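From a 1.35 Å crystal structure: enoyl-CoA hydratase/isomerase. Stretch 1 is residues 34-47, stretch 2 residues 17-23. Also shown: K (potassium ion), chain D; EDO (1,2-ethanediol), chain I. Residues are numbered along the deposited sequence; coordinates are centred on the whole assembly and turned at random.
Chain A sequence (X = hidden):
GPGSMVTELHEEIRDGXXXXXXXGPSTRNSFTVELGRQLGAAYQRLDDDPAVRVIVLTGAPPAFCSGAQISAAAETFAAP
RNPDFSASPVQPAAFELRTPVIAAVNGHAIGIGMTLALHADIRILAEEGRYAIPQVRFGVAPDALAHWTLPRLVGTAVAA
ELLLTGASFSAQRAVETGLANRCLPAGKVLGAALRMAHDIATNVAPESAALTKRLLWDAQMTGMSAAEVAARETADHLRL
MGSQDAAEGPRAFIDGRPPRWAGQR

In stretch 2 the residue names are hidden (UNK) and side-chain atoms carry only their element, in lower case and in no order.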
ATOM      1  N   GLU A  34      13.612  29.401   5.254  1.00 16.86           N
ATOM      2  CA  GLU A  34      14.439  29.354   6.460  1.00 17.08           C
ATOM      3  C   GLU A  34      13.974  28.294   7.459  1.00 16.19           C
ATOM      4  O   GLU A  34      14.802  27.599   8.052  1.00 15.45           O
ATOM      5  CB  GLU A  34      14.563  30.744   7.118  1.00 17.48           C
ATOM      6  CG  GLU A  34      15.477  30.793   8.357  1.00 20.95           C
ATOM      7  CD  GLU A  34      16.935  30.438   8.080  1.00 23.74           C
ATOM      8  OE1 GLU A  34      17.404  30.553   6.930  1.00 26.90           O
ATOM      9  OE2 GLU A  34      17.628  30.048   9.036  1.00 27.22           O
ATOM     10  N   LEU A  35      12.665  28.146   7.631  1.00 15.23           N
ATOM     11  CA  LEU A  35      12.152  27.081   8.500  1.00 15.00           C
ATOM     12  C   LEU A  35      12.611  25.724   7.983  1.00 14.50           C
ATOM     13  O   LEU A  35      13.018  24.864   8.777  1.00 14.59           O
ATOM     14  CB  LEU A  35      10.628  27.117   8.582  1.00 14.82           C
ATOM     15  CG  LEU A  35       9.964  26.101   9.523  1.00 15.85           C
ATOM     16  CD1 LEU A  35      10.290  26.392  11.003  1.00 18.25           C
ATOM     17  CD2 LEU A  35       8.476  26.086   9.285  1.00 16.84           C
ATOM     18  N   GLY A  36      12.559  25.523   6.663  1.00 14.02           N
ATOM     19  CA  GLY A  36      13.014  24.236   6.086  1.00 14.51           C
ATOM     20  C   GLY A  36      14.487  23.963   6.338  1.00 14.70           C
ATOM     21  O   GLY A  36      14.878  22.829   6.656  1.00 13.87           O
ATOM     22  N   ARG A  37      15.316  25.007   6.219  1.00 14.97           N
ATOM     23  CA  ARG A  37      16.747  24.901   6.519  1.00 15.25           C
ATOM     24  C   ARG A  37      16.972  24.496   7.965  1.00 14.95           C
ATOM     25  O   ARG A  37      17.770  23.597   8.245  1.00 15.27           O
ATOM     26  CB  ARG A  37      17.447  26.237   6.275  1.00 15.81           C
ATOM     27  CG  ARG A  37      17.529  26.624   4.818  1.00 18.37           C
ATOM     28  CD  ARG A  37      18.294  27.930   4.690  1.00 21.44           C
ATOM     29  NE  ARG A  37      18.253  28.430   3.318  1.00 21.95           N
ATOM     30  CZ  ARG A  37      18.080  29.707   2.994  1.00 23.54           C
ATOM     31  NH1 ARG A  37      17.898  30.613   3.941  1.00 25.91           N
ATOM     32  NH2 ARG A  37      18.059  30.077   1.724  1.00 25.78           N
ATOM     33  N   GLN A  38      16.262  25.164   8.875  1.00 14.62           N
ATOM     34  CA  GLN A  38      16.386  24.869  10.312  1.00 14.80           C
ATOM     35  C   GLN A  38      15.883  23.466  10.674  1.00 14.15           C
ATOM     36  O   GLN A  38      16.487  22.800  11.517  1.00 14.50           O
ATOM     37  CB  GLN A  38      15.699  25.938  11.160  1.00 15.33           C
ATOM     38  CG  GLN A  38      16.464  27.272  11.093  1.00 18.38           C
ATOM     39  CD  GLN A  38      16.023  28.297  12.103  1.00 23.98           C
ATOM     40  OE1 GLN A  38      15.492  27.975  13.165  1.00 26.13           O
ATOM     41  NE2 GLN A  38      16.281  29.560  11.786  1.00 24.80           N
ATOM     42  N   LEU A  39      14.799  23.020  10.036  1.00 13.84           N
ATOM     43  CA  LEU A  39      14.238  21.713  10.356  1.00 13.29           C
ATOM     44  C   LEU A  39      15.187  20.608   9.905  1.00 13.22           C
ATOM     45  O   LEU A  39      15.405  19.632  10.634  1.00 12.91           O
ATOM     46  CB  LEU A  39      12.834  21.561   9.752  1.00 12.38           C
ATOM     47  CG  LEU A  39      12.134  20.215   9.987  1.00 12.27           C
ATOM     48  CD1 LEU A  39      12.049  19.877  11.488  1.00 13.95           C
ATOM     49  CD2 LEU A  39      10.751  20.190   9.355  1.00 13.82           C
ATOM     50  N   GLY A  40      15.761  20.748   8.719  1.00 13.20           N
ATOM     51  CA  GLY A  40      16.731  19.777   8.235  1.00 13.81           C
ATOM     52  C   GLY A  40      17.946  19.713   9.147  1.00 14.46           C
ATOM     53  O   GLY A  40      18.416  18.630   9.500  1.00 14.52           O
ATOM     54  N   ALA A  41      18.453  20.884   9.547  1.00 14.91           N
ATOM     55  CA  ALA A  41      19.616  20.941  10.438  1.00 15.06           C
ATOM     56  C   ALA A  41      19.316  20.296  11.781  1.00 14.96           C
ATOM     57  O   ALA A  41      20.166  19.597  12.324  1.00 15.01           O
ATOM     58  CB  ALA A  41      20.071  22.389  10.635  1.00 16.44           C
ATOM     59  N   ALA A  42      18.111  20.523  12.303  1.00 13.99           N
ATOM     60  CA  ALA A  42      17.702  19.936  13.584  1.00 14.45           C
ATOM     61  C   ALA A  42      17.569  18.419  13.466  1.00 14.29           C
ATOM     62  O   ALA A  42      18.030  17.693  14.342  1.00 14.07           O
ATOM     63  CB  ALA A  42      16.398  20.543  14.084  1.00 14.82           C
ATOM     64  N   TYR A  43      16.948  17.930  12.395  1.00 13.10           N
ATOM     65  CA  TYR A  43      16.877  16.480  12.166  1.00 12.81           C
ATOM     66  C   TYR A  43      18.275  15.856  12.204  1.00 13.09           C
ATOM     67  O   TYR A  43      18.481  14.825  12.836  1.00 12.64           O
ATOM     68  CB  TYR A  43      16.218  16.167  10.827  1.00 13.00           C
ATOM     69  CG  TYR A  43      14.715  16.149  10.841  1.00 12.07           C
ATOM     70  CD1 TYR A  43      13.995  15.854  12.000  1.00 14.54           C
ATOM     71  CD2 TYR A  43      14.009  16.403   9.677  1.00 13.90           C
ATOM     72  CE1 TYR A  43      12.603  15.798  11.988  1.00 14.70           C
ATOM     73  CE2 TYR A  43      12.606  16.369   9.660  1.00 13.12           C
ATOM     74  CZ  TYR A  43      11.924  16.077  10.827  1.00 12.94           C
ATOM     75  OH  TYR A  43      10.543  16.006  10.826  1.00 14.54           O
ATOM     76  N   GLN A  44      19.238  16.464  11.515  1.00 13.83           N
ATOM     77  CA  GLN A  44      20.573  15.883  11.453  1.00 14.92           C
ATOM     78  C   GLN A  44      21.257  15.863  12.828  1.00 15.12           C
ATOM     79  O   GLN A  44      21.811  14.840  13.255  1.00 14.88           O
ATOM     80  CB  GLN A  44      21.456  16.608  10.434  1.00 15.36           C
ATOM     81  CG  GLN A  44      22.824  15.913  10.259  1.00 19.00           C
ATOM     82  CD  GLN A  44      22.669  14.515   9.685  1.00 23.29           C
ATOM     83  OE1 GLN A  44      22.283  14.349   8.526  1.00 25.55           O
ATOM     84  NE2 GLN A  44      22.962  13.492  10.502  1.00 25.05           N
ATOM     85  N   ARG A  45      21.192  16.983  13.542  1.00 14.94           N
ATOM     86  CA  ARG A  45      21.833  17.085  14.851  1.00 15.33           C
ATOM     87  C   ARG A  45      21.186  16.123  15.845  1.00 14.80           C
ATOM     88  O   ARG A  45      21.886  15.442  16.598  1.00 15.63           O
ATOM     89  CB  ARG A  45      21.766  18.536  15.346  1.00 16.43           C
ATOM     90  CG  ARG A  45      22.261  18.719  16.767  1.00 18.87           C
ATOM     91  CD  ARG A  45      22.309  20.194  17.164  1.00 23.52           C
ATOM     92  NE  ARG A  45      21.103  20.910  16.760  1.00 25.32           N
ATOM     93  CZ  ARG A  45      19.928  20.837  17.383  1.00 25.82           C
ATOM     94  NH1 ARG A  45      19.778  20.069  18.464  1.00 28.03           N
ATOM     95  NH2 ARG A  45      18.898  21.531  16.910  1.00 27.10           N
ATOM     96  N   LEU A  46      19.852  16.064  15.847  1.00 13.65           N
ATOM     97  CA  LEU A  46      19.136  15.214  16.784  1.00 13.40           C
ATOM     98  C   LEU A  46      19.365  13.745  16.454  1.00 13.23           C
ATOM     99  O   LEU A  46      19.464  12.912  17.360  1.00 13.00           O
ATOM    100  CB  LEU A  46      17.635  15.564  16.815  1.00 13.22           C
ATOM    101  CG  LEU A  46      17.309  16.961  17.360  1.00 14.13           C
ATOM    102  CD1 LEU A  46      15.843  17.269  17.123  1.00 16.10           C
ATOM    103  CD2 LEU A  46      17.665  17.075  18.837  1.00 15.31           C
ATOM    104  N   ASP A  47      19.462  13.420  15.167  1.00 12.28           N
ATOM    105  CA  ASP A  47      19.771  12.049  14.782  1.00 12.75           C
ATOM    106  C   ASP A  47      21.132  11.627  15.332  1.00 13.16           C
ATOM    107  O   ASP A  47      21.286  10.507  15.840  1.00 12.35           O
ATOM    108  CB  ASP A  47      19.718  11.857  13.259  1.00 12.35           C
ATOM    109  CG  ASP A  47      19.602  10.399  12.853  1.00 10.94           C
ATOM    110  OD1 ASP A  47      18.965   9.614  13.582  1.00 12.16           O
ATOM    111  OD2 ASP A  47      20.127  10.052  11.790  1.00 11.90           O
ATOM    112  N   UNK A  17      13.454  12.188  24.587  1.00 14.32           N
ATOM    113  CA  UNK A  17      12.512  12.603  23.546  1.00 13.56           C
ATOM    114  C   UNK A  17      12.739  14.072  23.200  1.00 13.86           C
ATOM    115  O   UNK A  17      12.722  14.945  24.082  1.00 14.72           O
ATOM    116  c   UNK A  17      10.828  10.824  24.225  1.00 14.58           C
ATOM    117  c   UNK A  17      10.056  12.849  22.883  1.00 13.59           C
ATOM    118  c   UNK A  17      11.039  12.322  23.952  1.00 12.59           C
ATOM    119  N   UNK A  18      12.983  14.340  21.915  1.00 12.96           N
ATOM    120  CA  UNK A  18      13.114  15.700  21.412  1.00 13.54           C
ATOM    121  C   UNK A  18      11.807  16.136  20.776  1.00 13.57           C
ATOM    122  O   UNK A  18      11.261  15.421  19.928  1.00 13.81           O
ATOM    123  c   UNK A  18      14.260  15.807  20.394  1.00 13.44           C
ATOM    124  N   UNK A  19      11.297  17.292  21.178  1.00 13.80           N
ATOM    125  CA  UNK A  19      10.099  17.855  20.574  1.00 13.82           C
ATOM    126  C   UNK A  19      10.496  19.091  19.783  1.00 13.71           C
ATOM    127  O   UNK A  19      11.082  20.044  20.333  1.00 14.82           O
ATOM    128  c   UNK A  19       7.767  18.774  20.947  1.00 15.31           C
ATOM    129  c   UNK A  19       9.007  18.213  21.636  1.00 13.72           C
ATOM    130  c   UNK A  19       8.640  16.986  22.457  1.00 15.36           C
ATOM    131  N   UNK A  20      10.202  19.064  18.482  1.00 12.79           N
ATOM    132  CA  UNK A  20      10.343  20.197  17.586  1.00 13.11           C
ATOM    133  C   UNK A  20       8.983  20.808  17.325  1.00 13.41           C
ATOM    134  O   UNK A  20       8.042  20.092  16.924  1.00 13.75           O
ATOM    135  c   UNK A  20      12.793  18.693  14.991  1.00 13.51           C
ATOM    136  c   UNK A  20      12.402  19.246  16.328  1.00 12.75           C
ATOM    137  c   UNK A  20      13.362  20.386  16.733  1.00 13.92           C
ATOM    138  c   UNK A  20      10.965  19.757  16.268  1.00 12.66           C
ATOM    139  N   UNK A  21       8.869  22.127  17.538  1.00 13.67           N
ATOM    140  CA  UNK A  21       7.607  22.821  17.338  1.00 13.84           C
ATOM    141  C   UNK A  21       7.734  23.889  16.267  1.00 14.48           C
ATOM    142  O   UNK A  21       8.621  24.753  16.346  1.00 14.91           O
ATOM    143  c   UNK A  21       5.729  24.083  18.458  1.00 15.88           C
ATOM    144  o   UNK A  21       7.038  22.468  19.676  1.00 15.08           O
ATOM    145  c   UNK A  21       7.114  23.469  18.657  1.00 14.41           C
ATOM    146  N   UNK A  22       6.849  23.819  15.275  1.00 14.01           N
ATOM    147  CA  UNK A  22       6.753  24.827  14.220  1.00 14.61           C
ATOM    148  C   UNK A  22       5.923  25.961  14.804  1.00 15.53           C
ATOM    149  O   UNK A  22       4.748  25.784  15.097  1.00 14.97           O
ATOM    150  c   UNK A  22       6.687  22.943  12.425  1.00 14.01           C
ATOM    151  c   UNK A  22       8.112  23.125  11.959  1.00 15.51           C
ATOM    152  c   UNK A  22       6.087  24.243  12.966  1.00 14.20           C
ATOM    153  c   UNK A  22       5.820  22.403  11.293  1.00 14.99           C
ATOM    154  N   UNK A  23       6.552  27.118  14.984  1.00 16.49           N
ATOM    155  CA  UNK A  23       5.952  28.205  15.764  1.00 18.89           C
ATOM    156  C   UNK A  23       5.827  29.500  14.966  1.00 19.31           C
ATOM    157  O   UNK A  23       6.780  30.277  14.866  1.00 19.30           O
ATOM    158  c   UNK A  23       6.760  28.430  17.048  1.00 19.32           C
ATOM    159  n   UNK A  23       5.317  29.274  18.938  1.00 25.28           N
ATOM    160  c   UNK A  23       6.218  29.518  17.924  1.00 22.57           C
ATOM    161  n   UNK A  23       5.701  31.384  18.961  1.00 25.63           N
ATOM    162  c   UNK A  23       5.019  30.412  19.541  1.00 24.85           C
ATOM    163  c   UNK A  23       6.461  30.851  17.947  1.00 25.02           C
TER
HETATM  164  K     K D 262      19.564  10.139  17.985  1.00 12.72           K
HETATM  165  C1  EDO I 267      20.704  11.295   7.668  1.00 25.80           C
HETATM  166  O1  EDO I 267      21.740  12.064   7.044  1.00 29.89           O
HETATM  167  C2  EDO I 267      21.315  10.303   8.649  1.00 26.12           C
HETATM  168  O2  EDO I 267      21.671  10.978   9.866  1.00 22.37           O
HETATM  169  O   HOH W   1      21.041   7.858  18.169  1.00 22.97           O

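Stretch 2 is an extended strand running antiparallel to the helix of stretch 1, with an angle of 177° between their directions and 10.8 Å between the axes at closest approach. That spacing leaves room for one layer of side chains.

Position 17 carries three carbons, the first bearing the other two, and they are out of reach of stretch 1. A fork directly at CB with no oxygen is valine, V17. The residue is buried by other parts of the protein.

Position 18 has a single side-chain carbon, CB, directed toward the helix and 3.9 Å from CD1 of L46; it is alanine, A18. Here the CA atoms of A18 and L46 are 7.6 Å apart, the shortest of the three registered pairs, and one methyl is enough to meet the leucine.

Position 19 again shows three carbons forked at the first. Its CB points away from the helix, as strand alternation predicts, and the side chain touches nothing on stretch 1; it is valine, V19.

Position 20 has four carbons, forked at the second, and the fork reaches four helix residues. The branch one carbon beyond CB identifies leucine, L20. CD1 of L20 sits 3.8 Å from CD1 of L39, 4.0 Å from CD1 of L46 and 4.2 Å from CE1 of Y43, and CD2 of L20 lies 4.0 Å from CB of A42. Both methyls touch A42 and L46.

Position 21 has one carbon bearing an oxygen and another carbon, and none of them touches stretch 1. It is threonine, T21. Partly exposed, it keeps its hydroxyl out of the apolar layer.

Position 22 repeats the four-carbon pattern forked at the second, with one end touching L35. It is leucine, L22, and its CD2 is 4.0 Å from CD2 of L35. Its CB leaves sideways, yet the end of the chain comes nearer the helix.

Position 23 has one carbon followed by a five-membered ring of three carbons and two nitrogens. The end of the side chain leads away from the helix and makes no contact there. The ring is the imidazole of histidine, H23.

The rule is alternation on the strand matched to a helical stripe. Positions 18, 20 and 22 supply the contact, meeting L35, L39, A42 and L46 at spacings of four, three and four; Y43 adds a ring that reaches back to L20. No hydrogen bond crosses; 329 Å² of surface is buried by apolar packing alone. L20, with the largest covered area at 88 Å², is the main contributor.

Stretch 2, residues 17-23: VAVLTLH
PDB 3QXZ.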